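Local atomic coordinates of protein RMD9, mitochondrial (Saccharomyces cerevisiae S288C, PDB entry 7A9X), a protein that binds a dodecameric RNA motif in the 3'-UTRs of mitochondrial mRNAs and takes part in their processing or stability. Residues 404-407 with 408-412; 366-369 with 370-373; 421-424 with 425-429; 381-384 with 385-389; 390-393 with 394-398. All coordinates share one frame; numbering follows the deposited sequence.

Contact 1: 404-407 with 408-412; sequences FNVM and LTRAS. With nucleotides of chain B.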
# COMPACT_ATOMS: atom_id res chain seq x y z
N PHE A 404 3.53 -17.96 -2.87
CA PHE A 404 4.40 -18.51 -3.90
C PHE A 404 4.68 -17.51 -5.02
O PHE A 404 5.72 -17.62 -5.67
CB PHE A 404 3.78 -19.79 -4.48
CG PHE A 404 4.07 -21.02 -3.67
CD1 PHE A 404 5.38 -21.45 -3.48
CD2 PHE A 404 3.04 -21.76 -3.10
CE1 PHE A 404 5.66 -22.59 -2.74
CE2 PHE A 404 3.31 -22.90 -2.36
CZ PHE A 404 4.62 -23.32 -2.18
N ASN A 405 3.78 -16.55 -5.25
CA ASN A 405 4.04 -15.53 -6.27
C ASN A 405 5.23 -14.66 -5.90
O ASN A 405 6.11 -14.41 -6.74
CB ASN A 405 2.79 -14.67 -6.48
CG ASN A 405 1.63 -15.44 -7.09
OD1 ASN A 405 1.82 -16.50 -7.69
ND2 ASN A 405 0.42 -14.91 -6.94
N VAL A 406 5.29 -14.20 -4.65
CA VAL A 406 6.44 -13.41 -4.20
C VAL A 406 7.71 -14.24 -4.26
O VAL A 406 8.75 -13.77 -4.74
CB VAL A 406 6.19 -12.87 -2.77
CG1 VAL A 406 7.42 -12.15 -2.27
CG2 VAL A 406 4.98 -11.95 -2.75
N MET A 407 7.65 -15.48 -3.77
CA MET A 407 8.81 -16.36 -3.80
C MET A 407 9.34 -16.53 -5.22
O MET A 407 10.54 -16.40 -5.47
CB MET A 407 8.45 -17.72 -3.19
CG MET A 407 9.63 -18.65 -2.98
SD MET A 407 9.11 -20.32 -2.52
CE MET A 407 8.08 -19.99 -1.10
N LEU A 408 8.44 -16.82 -6.17
CA LEU A 408 8.87 -17.04 -7.55
C LEU A 408 9.42 -15.77 -8.17
O LEU A 408 10.42 -15.81 -8.90
CB LEU A 408 7.69 -17.57 -8.38
CG LEU A 408 7.97 -17.83 -9.86
CD1 LEU A 408 9.10 -18.83 -10.02
CD2 LEU A 408 6.72 -18.32 -10.56
N THR A 409 8.79 -14.62 -7.91
CA THR A 409 9.26 -13.36 -8.46
C THR A 409 10.70 -13.07 -8.03
O THR A 409 11.58 -12.85 -8.86
CB THR A 409 8.35 -12.21 -8.03
OG1 THR A 409 7.00 -12.49 -8.42
CG2 THR A 409 8.80 -10.91 -8.66
N ARG A 410 10.94 -13.09 -6.72
CA ARG A 410 12.26 -12.78 -6.19
C ARG A 410 13.29 -13.86 -6.51
O ARG A 410 14.49 -13.57 -6.49
CB ARG A 410 12.17 -12.58 -4.68
CG ARG A 410 11.16 -11.52 -4.25
CD ARG A 410 11.59 -10.12 -4.68
NE ARG A 410 10.64 -9.10 -4.25
CZ ARG A 410 9.80 -8.47 -5.07
NH1 ARG A 410 8.97 -7.55 -4.59
NH2 ARG A 410 9.80 -8.74 -6.37
N ALA A 411 12.86 -15.09 -6.81
CA ALA A 411 13.80 -16.16 -7.11
C ALA A 411 14.48 -15.99 -8.47
O ALA A 411 15.36 -16.80 -8.80
CB ALA A 411 13.11 -17.52 -7.05
N SER A 412 14.09 -14.99 -9.25
CA SER A 412 14.73 -14.75 -10.55
C SER A 412 16.21 -14.43 -10.41
O SER A 412 16.95 -14.58 -11.39
CB SER A 412 14.02 -13.61 -11.27
OG SER A 412 14.01 -12.43 -10.48
P U B 10 3.38 -5.13 -4.36
OP1 U B 10 4.70 -4.49 -4.62
OP2 U B 10 2.18 -4.64 -5.08
O5' U B 10 3.53 -6.69 -4.64
C5' U B 10 4.71 -7.39 -4.28
C4' U B 10 4.67 -8.81 -4.79
O4' U B 10 3.49 -9.47 -4.27
C3' U B 10 4.56 -8.95 -6.30
O3' U B 10 5.83 -8.92 -6.94
C2' U B 10 3.84 -10.28 -6.48
O2' U B 10 4.75 -11.37 -6.44
C1' U B 10 2.95 -10.34 -5.24
N1 U B 10 1.55 -9.93 -5.51
C2 U B 10 0.62 -10.94 -5.72
O2 U B 10 0.91 -12.12 -5.70
N3 U B 10 -0.66 -10.50 -5.95
C4 U B 10 -1.09 -9.19 -5.99
O4 U B 10 -2.28 -8.96 -6.21
C5 U B 10 -0.08 -8.21 -5.76
C6 U B 10 1.18 -8.61 -5.53
P U B 11 6.21 -7.73 -7.95
OP1 U B 11 7.68 -7.78 -8.19
OP2 U B 11 5.59 -6.48 -7.44
O5' U B 11 5.47 -8.14 -9.31
C5' U B 11 5.87 -9.27 -10.05
C4' U B 11 4.93 -9.54 -11.20
O4' U B 11 3.64 -9.97 -10.68
C3' U B 11 4.59 -8.36 -12.08
O3' U B 11 5.59 -8.07 -13.04
C2' U B 11 3.26 -8.77 -12.69
O2' U B 11 3.45 -9.71 -13.74
C1' U B 11 2.60 -9.50 -11.51
N1 U B 11 1.74 -8.60 -10.72
C2 U B 11 0.50 -8.26 -11.23
O2 U B 11 0.09 -8.66 -12.31
N3 U B 11 -0.24 -7.42 -10.43
C4 U B 11 0.12 -6.91 -9.21
O4 U B 11 -0.65 -6.16 -8.61
C5 U B 11 1.42 -7.30 -8.75
C6 U B 11 2.16 -8.12 -9.50
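The Arg410 guanidinium holds a phosphate oxygen of the RNA at its edge, while nearer the backbone the same side chain packs on the carbonyl of Val406, all on one helix of a pentatricopeptide repeat. That oxygen, OP1 of U11 of chain B, sits in the guanidinium plane, and NH2 of Arg410 bonds to it at 3.0 Å, an almost straight contact (165°). Arg410 CG, beside the backbone N (chi1 -55°), lies 3.3 Å from Val406 O, and the bend at chi2 then directs the rest of the chain. Its NE is tied to Thr369 OG1, which helps fix the rotation of the guanidinium. The second flat group, the Asn405 amide, comes from more than one turn earlier and contacts the base: ND2 donates to O2 of U10 of chain B at 3.1 Å. Tyr427 OH bonds to Asn405 OD1 and Glu401 OE1 accepts from ND2, so both ends of the amide are held, consistent with base recognition by the inner helices of this fold. Between the two, Val406 CG2 presses against the U10 ribose, 3.3 Å from O4' of U10 of chain B, and the Thr409 methyl CG2 lies 3.4 Å from OP1 of U11 of chain B. Asn405 O is gripped twice by Thr409, by its N at 2.9 Å and by OG1 at 2.7 Å, from opposite faces of the carbonyl, with OG1 standing 36° above the plane.

Contact 2: 366-369 with 370-373; sequences TFFT and IFFE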
# COMPACT_ATOMS: atom_id res chain seq x y z
N THR A 366 8.03 -8.43 2.01
CA THR A 366 9.20 -7.97 2.76
C THR A 366 10.13 -9.13 3.10
O THR A 366 11.35 -9.01 2.99
CB THR A 366 8.75 -7.25 4.03
OG1 THR A 366 7.87 -6.17 3.68
CG2 THR A 366 9.94 -6.70 4.79
N PHE A 367 9.56 -10.27 3.51
CA PHE A 367 10.36 -11.39 3.98
C PHE A 367 11.16 -12.03 2.85
O PHE A 367 12.36 -12.27 2.98
CB PHE A 367 9.46 -12.43 4.65
CG PHE A 367 10.16 -13.71 4.99
CD1 PHE A 367 11.15 -13.74 5.96
CD2 PHE A 367 9.82 -14.89 4.34
CE1 PHE A 367 11.80 -14.92 6.28
CE2 PHE A 367 10.46 -16.08 4.66
CZ PHE A 367 11.45 -16.09 5.63
N PHE A 368 10.51 -12.32 1.72
CA PHE A 368 11.21 -12.98 0.63
C PHE A 368 12.15 -12.05 -0.11
O PHE A 368 13.12 -12.52 -0.73
CB PHE A 368 10.20 -13.61 -0.34
CG PHE A 368 9.58 -14.88 0.17
CD1 PHE A 368 10.38 -15.96 0.52
CD2 PHE A 368 8.21 -14.99 0.31
CE1 PHE A 368 9.81 -17.13 1.00
CE2 PHE A 368 7.64 -16.16 0.79
CZ PHE A 368 8.44 -17.23 1.13
N THR A 369 11.90 -10.74 -0.06
CA THR A 369 12.88 -9.79 -0.57
C THR A 369 14.17 -9.86 0.24
O THR A 369 15.27 -9.90 -0.32
CB THR A 369 12.31 -8.37 -0.55
OG1 THR A 369 11.14 -8.32 -1.37
CG2 THR A 369 13.32 -7.36 -1.06
N ILE A 370 14.04 -9.92 1.57
CA ILE A 370 15.20 -10.11 2.43
C ILE A 370 15.81 -11.50 2.22
O ILE A 370 17.03 -11.66 2.22
CB ILE A 370 14.81 -9.86 3.89
CG1 ILE A 370 14.32 -8.43 4.07
CG2 ILE A 370 15.98 -10.16 4.82
CD1 ILE A 370 13.67 -8.16 5.41
N PHE A 371 14.96 -12.51 2.02
CA PHE A 371 15.47 -13.87 1.83
C PHE A 371 16.41 -13.95 0.64
O PHE A 371 17.56 -14.38 0.76
CB PHE A 371 14.31 -14.86 1.65
CG PHE A 371 14.75 -16.27 1.39
CD1 PHE A 371 15.00 -16.73 0.10
CD2 PHE A 371 14.95 -17.15 2.45
CE1 PHE A 371 15.42 -18.03 -0.13
CE2 PHE A 371 15.37 -18.45 2.23
CZ PHE A 371 15.60 -18.89 0.94
N PHE A 372 15.94 -13.53 -0.54
CA PHE A 372 16.73 -13.68 -1.75
C PHE A 372 17.87 -12.67 -1.85
O PHE A 372 18.74 -12.83 -2.71
CB PHE A 372 15.82 -13.63 -2.97
CG PHE A 372 14.96 -14.85 -3.13
CD1 PHE A 372 15.45 -15.99 -3.75
CD2 PHE A 372 13.67 -14.87 -2.63
CE1 PHE A 372 14.66 -17.11 -3.88
CE2 PHE A 372 12.88 -15.99 -2.76
CZ PHE A 372 13.37 -17.12 -3.39
N GLU A 373 17.88 -11.63 -1.01
CA GLU A 373 19.10 -10.84 -0.88
C GLU A 373 20.14 -11.59 -0.06
O GLU A 373 21.34 -11.54 -0.37
CB GLU A 373 18.79 -9.49 -0.24
CG GLU A 373 18.03 -8.53 -1.14
CD GLU A 373 17.83 -7.18 -0.50
OE1 GLU A 373 18.42 -6.93 0.57
OE2 GLU A 373 17.09 -6.35 -1.07
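Phe368 and Phe372 lie one helical turn apart and side by side, pointing the same way, and they mark the tightly packed flank of this stretch. Phe368 CD1 is 4.1 Å from Phe372 CE2 and 4.2 Å from Phe371 CB. The Phe372 ring turns an edge to the backbone, with CD2 3.1 Å from Phe368 O, which lies in the ring plane; keeping CG beside the backbone N (chi1 -71°) puts it there. One face of Phe372 is taken by Phe371 CD1, 3.5 Å above its centre; likewise Phe367 CD2 stands over one face of Phe368. Phe368 and Phe372 reach helix 401-410, whereas Phe367 and Phe371 reach helix 379-396. Thr366 and Ile370 form a third buried pair, against helix 320-334, CG2 of Thr366 being 4.1 Å from CD1 of Ile370. The solvent side is looser and polar. Glu373 stretches alongside Thr369, its CG 3.2 Å from Thr369 O, and its OE2 is 3.9 Å from Thr369 CG2. Their polar ends look elsewhere: Thr369 OG1 bonds to Asn365 O, and Glu373 OE1 to Trp331. One helix thus carries aromatic rings to two others, as in the stacked helical hairpins of pentatricopeptide repeat proteins.

Contact 3: 421-424 with 425-429; sequences DFID and KNYTL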
# COMPACT_ATOMS: atom_id res chain seq x y z
N ASP A 421 10.06 -24.61 -12.05
CA ASP A 421 9.23 -25.81 -12.08
C ASP A 421 8.83 -26.26 -10.69
O ASP A 421 7.77 -26.88 -10.53
CB ASP A 421 9.97 -26.94 -12.81
CG ASP A 421 10.35 -26.57 -14.23
OD1 ASP A 421 9.61 -25.80 -14.86
OD2 ASP A 421 11.40 -27.05 -14.70
N PHE A 422 9.64 -25.95 -9.67
CA PHE A 422 9.29 -26.30 -8.30
C PHE A 422 8.08 -25.50 -7.83
O PHE A 422 7.14 -26.06 -7.25
CB PHE A 422 10.49 -26.09 -7.39
CG PHE A 422 10.20 -26.32 -5.93
CD1 PHE A 422 10.09 -27.60 -5.42
CD2 PHE A 422 10.06 -25.25 -5.07
CE1 PHE A 422 9.82 -27.81 -4.07
CE2 PHE A 422 9.79 -25.44 -3.72
CZ PHE A 422 9.67 -26.73 -3.22
N ILE A 423 8.09 -24.19 -8.07
CA ILE A 423 6.97 -23.35 -7.65
C ILE A 423 5.72 -23.68 -8.46
O ILE A 423 4.61 -23.77 -7.91
CB ILE A 423 7.33 -21.86 -7.76
CG1 ILE A 423 8.53 -21.53 -6.88
CG2 ILE A 423 6.14 -20.99 -7.36
CD1 ILE A 423 8.35 -21.94 -5.45
N ASP A 424 5.87 -23.85 -9.77
CA ASP A 424 4.73 -24.19 -10.62
C ASP A 424 4.08 -25.48 -10.16
O ASP A 424 2.85 -25.59 -10.13
CB ASP A 424 5.19 -24.30 -12.08
CG ASP A 424 4.05 -24.18 -13.06
OD1 ASP A 424 2.88 -24.06 -12.62
OD2 ASP A 424 4.31 -24.19 -14.29
N LYS A 425 4.89 -26.47 -9.78
CA LYS A 425 4.37 -27.73 -9.28
C LYS A 425 3.65 -27.55 -7.94
O LYS A 425 2.64 -28.22 -7.69
CB LYS A 425 5.51 -28.74 -9.15
CG LYS A 425 5.20 -29.98 -8.34
CD LYS A 425 6.45 -30.83 -8.18
CE LYS A 425 6.23 -31.99 -7.22
NZ LYS A 425 7.50 -32.74 -6.97
N ASN A 426 4.13 -26.64 -7.09
CA ASN A 426 3.55 -26.49 -5.77
C ASN A 426 2.19 -25.80 -5.80
O ASN A 426 1.42 -25.94 -4.84
CB ASN A 426 4.51 -25.71 -4.86
CG ASN A 426 5.68 -26.56 -4.40
OD1 ASN A 426 6.06 -27.53 -5.06
ND2 ASN A 426 6.25 -26.21 -3.25
N TYR A 427 1.87 -25.06 -6.86
CA TYR A 427 0.53 -24.50 -6.99
C TYR A 427 -0.52 -25.60 -6.98
O TYR A 427 -1.56 -25.48 -6.32
CB TYR A 427 0.41 -23.67 -8.26
CG TYR A 427 1.13 -22.34 -8.23
CD1 TYR A 427 0.74 -21.34 -7.35
CD2 TYR A 427 2.20 -22.08 -9.08
CE1 TYR A 427 1.39 -20.12 -7.32
CE2 TYR A 427 2.86 -20.86 -9.06
CZ TYR A 427 2.45 -19.89 -8.18
OH TYR A 427 3.11 -18.68 -8.15
N THR A 428 -0.27 -26.68 -7.73
CA THR A 428 -1.21 -27.79 -7.78
C THR A 428 -1.10 -28.69 -6.56
O THR A 428 -2.11 -29.24 -6.10
CB THR A 428 -0.98 -28.60 -9.06
OG1 THR A 428 -0.92 -27.72 -10.18
CG2 THR A 428 -2.12 -29.59 -9.28
N LEU A 429 0.11 -28.85 -6.01
CA LEU A 429 0.31 -29.75 -4.88
C LEU A 429 -0.47 -29.27 -3.66
O LEU A 429 -1.14 -30.06 -2.99
CB LEU A 429 1.80 -29.87 -4.56
CG LEU A 429 2.48 -31.18 -4.96
CD1 LEU A 429 2.38 -31.40 -6.46
CD2 LEU A 429 3.93 -31.18 -4.50
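Phe422 and Asn426 cross obliquely, the asparagine amide lying over one face of the ring with the two planes 59° apart. They sit one turn apart on helix 417-429, in what is probably a pentatricopeptide repeat. With its CG opposite the backbone N (chi1 175°), Phe422 lays the ring beside the next turn, where its CZ is 4.2 Å from Asn426 CG. The ring also meets Phe383 of helix 379-396 edge-to-face. A second pair, Ile423 and Tyr427, is apolar: the Ile423 methyl CG2 rests 3.7 Å from Tyr427 CE2 and 3.9 Å from Tyr427 OH, braced on the outer half of the phenol. Asp424 approaches the same tyrosine from another direction, at about a right angle, its carboxylate plane turned 74° from the ring and OD1 4.1 Å from Tyr427 CD2. The other oxygen, OD2, forms a salt bridge with Arg460, while Asp421 pairs with Arg417, so both acids are probably kept ionised. Tyr427 itself is held from outside, its hydroxyl having Asn405 as partner and its ring making a cation-pi contact with Arg434. On the backbone, Tyr427 N bonds to Ile423 O at 3.2 Å. Asn426 N also reaches Ile423 O, weakly, at 3.0 Å, and Tyr427 CD2 lies 3.2 Å from Ile423 O.

Contact 4: 381-384 with 385-389; sequences NGFR and KLQEI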
# COMPACT_ATOMS: atom_id res chain seq x y z
N ASN A 381 21.80 -23.93 -0.30
CA ASN A 381 21.28 -23.76 1.05
C ASN A 381 19.98 -22.97 1.05
O ASN A 381 19.14 -23.15 1.94
CB ASN A 381 22.32 -23.07 1.94
CG ASN A 381 23.51 -23.96 2.24
OD1 ASN A 381 23.42 -24.88 3.05
ND2 ASN A 381 24.64 -23.68 1.61
N GLY A 382 19.79 -22.09 0.06
CA GLY A 382 18.54 -21.36 -0.04
C GLY A 382 17.35 -22.27 -0.34
O GLY A 382 16.28 -22.10 0.24
N PHE A 383 17.54 -23.24 -1.24
CA PHE A 383 16.44 -24.13 -1.59
C PHE A 383 16.04 -25.01 -0.41
O PHE A 383 14.85 -25.28 -0.20
CB PHE A 383 16.82 -24.99 -2.80
CG PHE A 383 15.74 -25.93 -3.24
CD1 PHE A 383 14.51 -25.45 -3.68
CD2 PHE A 383 15.94 -27.30 -3.24
CE1 PHE A 383 13.51 -26.31 -4.10
CE2 PHE A 383 14.95 -28.17 -3.66
CZ PHE A 383 13.73 -27.68 -4.09
N ARG A 384 17.02 -25.47 0.37
CA ARG A 384 16.69 -26.21 1.59
C ARG A 384 15.98 -25.31 2.59
O ARG A 384 15.04 -25.76 3.27
CB ARG A 384 17.96 -26.81 2.19
CG ARG A 384 17.83 -27.24 3.65
CD ARG A 384 18.90 -28.24 4.05
NE ARG A 384 20.20 -27.95 3.47
CZ ARG A 384 21.07 -27.07 3.97
NH1 ARG A 384 22.23 -26.88 3.37
NH2 ARG A 384 20.76 -26.37 5.05
N LYS A 385 16.39 -24.05 2.69
CA LYS A 385 15.71 -23.13 3.61
C LYS A 385 14.30 -22.81 3.14
O LYS A 385 13.40 -22.65 3.97
CB LYS A 385 16.53 -21.84 3.76
CG LYS A 385 16.13 -20.99 4.96
CD LYS A 385 16.51 -21.65 6.27
CE LYS A 385 16.17 -20.76 7.46
NZ LYS A 385 16.64 -21.34 8.75
N LEU A 386 14.08 -22.73 1.82
CA LEU A 386 12.74 -22.51 1.31
C LEU A 386 11.80 -23.65 1.68
O LEU A 386 10.64 -23.42 2.04
CB LEU A 386 12.77 -22.33 -0.21
CG LEU A 386 13.25 -20.98 -0.76
CD1 LEU A 386 13.35 -21.04 -2.28
CD2 LEU A 386 12.32 -19.87 -0.32
N GLN A 387 12.29 -24.89 1.60
CA GLN A 387 11.47 -26.03 1.97
C GLN A 387 11.06 -25.97 3.44
O GLN A 387 9.92 -26.30 3.79
CB GLN A 387 12.21 -27.34 1.68
CG GLN A 387 12.45 -27.59 0.20
CD GLN A 387 13.31 -28.82 -0.04
OE1 GLN A 387 14.05 -29.26 0.84
NE2 GLN A 387 13.21 -29.39 -1.23
N GLU A 388 11.98 -25.54 4.31
CA GLU A 388 11.63 -25.34 5.71
C GLU A 388 10.59 -24.24 5.86
O GLU A 388 9.68 -24.34 6.69
CB GLU A 388 12.89 -25.02 6.51
CG GLU A 388 12.64 -24.67 7.97
CD GLU A 388 13.92 -24.27 8.70
OE1 GLU A 388 15.01 -24.69 8.27
OE2 GLU A 388 13.82 -23.53 9.70
N ILE A 389 10.70 -23.18 5.06
CA ILE A 389 9.72 -22.10 5.09
C ILE A 389 8.37 -22.59 4.60
O ILE A 389 7.32 -22.25 5.17
CB ILE A 389 10.24 -20.91 4.26
CG1 ILE A 389 11.50 -20.32 4.91
CG2 ILE A 389 9.16 -19.84 4.12
CD1 ILE A 389 12.21 -19.30 4.05
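The Gln387 amide meets the Phe383 ring with CD standing over one face, while NE2 hangs above the rim, 3.2 Å from Phe383 CE2 and 3.4 Å from Phe383 CZ. The two planes stand 53° apart, so the amide tips onto the ring instead of stacking flat. Both residues sit a turn apart on helix 379-396, which probably belongs to a single pentatricopeptide repeat. Gln387 leans back toward the ring, its CG beside the backbone N, and stays extended beyond CG. On the buried flank Leu386 covers the backbone of Gly382, its CG 3.4 Å from Gly382 O; the same oxygen takes the N-H of Leu386, with Leu386 N 2.8 Å from Gly382 O. Gly382 O also touches the Phe371 ring of helix 357-374.

Further out, what positions these groups comes from three surrounding helices. Ile419 of helix 417-429 touches both Phe383 and Leu386. Lys385 bends at chi2 (69°) and lies along Phe337 of helix 337-351 and Phe371 of helix 357-374; its NZ makes a long salt bridge of 3.7 Å to Glu388 OE2. Arg384 and Asn381 lie toward solvent and touch a crystal neighbour, so their side-chain positions may partly reflect the lattice. Asn381 ND2 is bonded to Asp378. On the backbone of this outer side, Glu388 N bonds to Arg384 O at 3.2 Å.

Contact 5: 390-393 with 394-398; sequences ITFY and SGVKK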
# COMPACT_ATOMS: atom_id res chain seq x y z
N ILE A 390 8.36 -23.40 3.54
CA ILE A 390 7.10 -23.92 3.00
C ILE A 390 6.44 -24.86 4.00
O ILE A 390 5.22 -24.83 4.18
CB ILE A 390 7.35 -24.61 1.64
CG1 ILE A 390 7.77 -23.58 0.60
CG2 ILE A 390 6.12 -25.37 1.19
CD1 ILE A 390 8.30 -24.19 -0.68
N THR A 391 7.24 -25.70 4.66
CA THR A 391 6.70 -26.60 5.67
C THR A 391 6.10 -25.82 6.84
O THR A 391 5.00 -26.13 7.31
CB THR A 391 7.79 -27.56 6.16
OG1 THR A 391 8.16 -28.44 5.09
CG2 THR A 391 7.30 -28.39 7.34
N PHE A 392 6.81 -24.80 7.31
CA PHE A 392 6.30 -23.99 8.41
C PHE A 392 5.02 -23.26 8.01
O PHE A 392 4.04 -23.22 8.76
CB PHE A 392 7.35 -22.99 8.89
CG PHE A 392 6.77 -21.86 9.69
CD1 PHE A 392 6.50 -22.01 11.04
CD2 PHE A 392 6.47 -20.64 9.08
CE1 PHE A 392 5.96 -20.98 11.77
CE2 PHE A 392 5.93 -19.61 9.81
CZ PHE A 392 5.67 -19.77 11.16
N TYR A 393 5.03 -22.64 6.82
CA TYR A 393 3.87 -21.89 6.37
C TYR A 393 2.66 -22.80 6.17
O TYR A 393 1.52 -22.40 6.45
CB TYR A 393 4.21 -21.15 5.07
CG TYR A 393 3.33 -19.95 4.78
CD1 TYR A 393 3.56 -18.72 5.39
CD2 TYR A 393 2.28 -20.04 3.87
CE1 TYR A 393 2.77 -17.62 5.11
CE2 TYR A 393 1.48 -18.95 3.59
CZ TYR A 393 1.73 -17.74 4.21
OH TYR A 393 0.93 -16.66 3.93
N SER A 394 2.88 -24.03 5.71
CA SER A 394 1.79 -24.99 5.60
C SER A 394 1.22 -25.33 6.97
O SER A 394 0.00 -25.50 7.12
CB SER A 394 2.27 -26.26 4.89
OG SER A 394 2.76 -25.97 3.59
N GLY A 395 2.08 -25.44 7.98
CA GLY A 395 1.63 -25.79 9.31
C GLY A 395 0.78 -24.72 9.98
O GLY A 395 0.07 -25.02 10.94
N VAL A 396 0.83 -23.49 9.48
CA VAL A 396 0.05 -22.40 10.06
C VAL A 396 -1.31 -22.27 9.38
O VAL A 396 -2.33 -22.12 10.06
CB VAL A 396 0.85 -21.09 9.98
CG1 VAL A 396 0.04 -19.93 10.56
CG2 VAL A 396 2.18 -21.23 10.69
N LYS A 397 -1.34 -22.34 8.06
CA LYS A 397 -2.57 -22.13 7.31
C LYS A 397 -2.43 -22.77 5.94
O LYS A 397 -1.34 -23.20 5.54
CB LYS A 397 -2.88 -20.63 7.17
CG LYS A 397 -1.77 -19.85 6.48
CD LYS A 397 -2.09 -18.37 6.38
CE LYS A 397 -3.21 -18.10 5.38
NZ LYS A 397 -2.80 -18.39 3.98
N LYS A 398 -3.54 -22.82 5.21
CA LYS A 398 -3.49 -23.19 3.80
C LYS A 398 -2.73 -22.12 3.03
O LYS A 398 -2.90 -20.92 3.27
CB LYS A 398 -4.90 -23.35 3.24
CG LYS A 398 -5.62 -24.61 3.69
CD LYS A 398 -6.98 -24.75 3.02
CE LYS A 398 -7.69 -26.02 3.45
NZ LYS A 398 -9.00 -26.20 2.77
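Phe392 swings its ring forward by holding CG anti to its backbone N (chi1 162°), and Val396 sets CG2 anti to its own carbonyl carbon, so that this methyl lands on the ring. It is a CH-pi contact over the face: Val396 CG2 is 4.1 Å from the centroid of the Phe392 ring, only 21° off the normal and displaced toward the rim. Lys397 puts CG in the crowded position between N and carbonyl carbon (chi1 59°) and folds back alongside Tyr393. NZ of Lys397 stays 4.1 Å from Tyr393 OH, but both groups bind Asp400 OD1, and the ammonium also bonds to Lys398 O at 2.6 Å. Backbone carbonyls are shared here too. Ile390 O takes Ser394 N at 2.9 Å and Ser394 OG at 2.8 Å, from opposite faces of its plane. Tyr393 O takes Lys397 N and Val396 N, each at 3.3 Å and from the same face. Beyond, the Tyr393 ring stacks on Phe403. With Lys397 in extended conformation, the chain leaves the last turn of helix 379-396 for helix 401-410, the junction between consecutive pentatricopeptide repeats.

All five contacts run along single helices, but their settings differ. Contacts 1 and 2 are the buried ones and touch each other; only contact 1 includes bound RNA, so its polar groups answer a base and a phosphate where contact 2 offers mainly rings. Contacts 3, 4 and 5 are partly exposed, with amides and charges toward solvent, and a CH-pi contact in contact 5. Contacts 4 and 5 share helix 379-396 and adjoin in sequence. Met407 of contact 1 touches all four others: SD lies 3.4 Å from Ile423 CD1 and 3.9 Å from Leu386 CD2, and CE 3.6 Å from Phe368 CZ and 4.0 Å from Ile390 CG1. Contact 2 touches neither contact 3 nor contact 5.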